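Local coordinates for ornithine carbamoyltransferase (Gloeobacter violaceus, PDB 3GD5), which catalyses the reversible transfer of the carbamoyl group from carbamoyl phosphate to ornithine, giving citrulline and phosphate in arginine biosynthesis, at the interface of chains A and B. Sequence-based numbering; all coordinates share one arbitrary frame. Chains: chain A/B, Ornithine carbamoyltransferase.

The interface of chains A and B. Residues chain A 50, 76-78, 104; chain B 64, 67-68, 71.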
# COMPACT_ATOMS: atom_id res chain seq x y z
N VAL A 50 3.66 0.09 35.21
CA VAL A 50 3.25 -0.10 33.83
C VAL A 50 4.41 -0.63 33.00
O VAL A 50 5.53 -0.11 33.05
CB VAL A 50 2.77 1.23 33.19
CG1 VAL A 50 2.32 0.99 31.74
CG2 VAL A 50 1.63 1.83 34.03
N GLN A 76 -0.11 -2.80 34.95
CA GLN A 76 -0.73 -2.45 33.68
C GLN A 76 0.27 -2.63 32.54
O GLN A 76 1.47 -2.75 32.78
CB GLN A 76 -1.26 -1.01 33.71
CG GLN A 76 -2.76 -0.93 34.00
CD GLN A 76 -3.60 -1.78 33.03
OE1 GLN A 76 -3.26 -1.93 31.85
NE2 GLN A 76 -4.69 -2.33 33.54
N VAL A 77 -0.25 -2.63 31.31
CA VAL A 77 0.57 -2.81 30.12
C VAL A 77 0.17 -1.85 29.01
O VAL A 77 -1.02 -1.55 28.83
CB VAL A 77 0.40 -4.26 29.58
CG1 VAL A 77 1.12 -4.43 28.27
CG2 VAL A 77 0.90 -5.27 30.62
N ILE A 78 1.15 -1.36 28.26
CA ILE A 78 0.87 -0.47 27.13
C ILE A 78 1.72 -0.86 25.93
O ILE A 78 2.94 -1.05 26.05
CB ILE A 78 1.16 1.01 27.45
CG1 ILE A 78 0.41 1.43 28.71
CG2 ILE A 78 0.72 1.90 26.28
CD1 ILE A 78 0.66 2.86 29.12
N VAL A 104 6.60 4.90 31.76
CA VAL A 104 6.41 3.53 32.21
C VAL A 104 7.53 3.06 33.15
O VAL A 104 8.51 3.77 33.37
CB VAL A 104 6.30 2.55 31.00
CG1 VAL A 104 5.13 2.97 30.11
CG2 VAL A 104 7.57 2.54 30.21
N VAL B 64 0.55 7.33 25.15
CA VAL B 64 1.14 6.82 26.38
C VAL B 64 0.93 7.76 27.59
O VAL B 64 0.59 7.29 28.67
CB VAL B 64 2.65 6.53 26.21
CG1 VAL B 64 3.36 7.76 25.69
CG2 VAL B 64 3.25 6.10 27.55
N THR B 67 -2.70 7.55 28.56
CA THR B 67 -3.01 6.25 29.13
C THR B 67 -2.42 6.01 30.52
O THR B 67 -3.12 5.51 31.40
CB THR B 67 -2.65 5.10 28.15
OG1 THR B 67 -2.82 3.85 28.83
CG2 THR B 67 -1.25 5.21 27.69
N VAL B 68 -1.16 6.39 30.73
CA VAL B 68 -0.56 6.22 32.04
C VAL B 68 -1.18 7.17 33.06
O VAL B 68 -1.25 6.86 34.25
CB VAL B 68 0.96 6.43 32.00
CG1 VAL B 68 1.56 6.26 33.40
CG2 VAL B 68 1.60 5.42 31.05
N TYR B 71 -4.28 5.45 34.20
CA TYR B 71 -3.91 4.30 35.01
C TYR B 71 -3.55 4.70 36.44
O TYR B 71 -4.01 4.07 37.40
CB TYR B 71 -2.72 3.55 34.38
CG TYR B 71 -3.09 2.71 33.18
CD1 TYR B 71 -4.42 2.48 32.83
CD2 TYR B 71 -2.10 2.09 32.42
CE1 TYR B 71 -4.75 1.66 31.75
CE2 TYR B 71 -2.42 1.28 31.34
CZ TYR B 71 -3.75 1.06 31.02
OH TYR B 71 -4.05 0.27 29.95
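B:Tyr71 lies against A:Gln76 where helix 60-72 of one subunit packs on strands 50-55 and 76-79 of another, joining two carbamoyl-phosphate-binding domains within the ornithine carbamoyltransferase hexamer. The same helix begins in the Ser-Thr-Arg-Thr carbamoyl-phosphate motif, so the contact may also steady that part of the active site.

The ring contact is a CH-pi one. CG of A:Gln76 sits over the centre of the B:Tyr71 ring, 3.5 Å from its centroid, and the two side chains cross at about a right angle. A bend at chi2 (-54°) folds the glutamine over the ring, its amide plane inclined 38° to it. The backbone oxygen of B:Thr67, one helical turn back, covers the opposite face near the rim. An alanine at B:Tyr71 would probably leave the glutamine without its flat support and open a gap beside A:Ile78 and A:Val50.

Over the same face, at the hydroxyl end, OE1 of A:Gln76 comes 3.0 Å from OH of B:Tyr71; lying above the ring plane, it can take only a poorly directed, weak hydrogen bond. The backbone N of A:Val77 donates to OE1 of A:Gln76 at 3.1 Å from well above the carbonyl plane, restraining the amide only loosely.

Beta-branched residues bring methyls to the remainder. With CG1 of A:Ile78 anti to the carbonyl carbon (chi1 -55°), CD1, beyond a valine's reach, extends to the helix, 3.3 Å from CG2 of B:Val68 and 3.4 Å from the methyl CG2 of B:Thr67, a snug fit. A:Ile78 meets the threonine tip to tip, crosses the valine and slides antiparallel past the tyrosine, CG1 3.9 Å from CE2 of B:Tyr71. CG2 of A:Val50 adds a looser contact, 4.1 Å from CD2 of B:Tyr71.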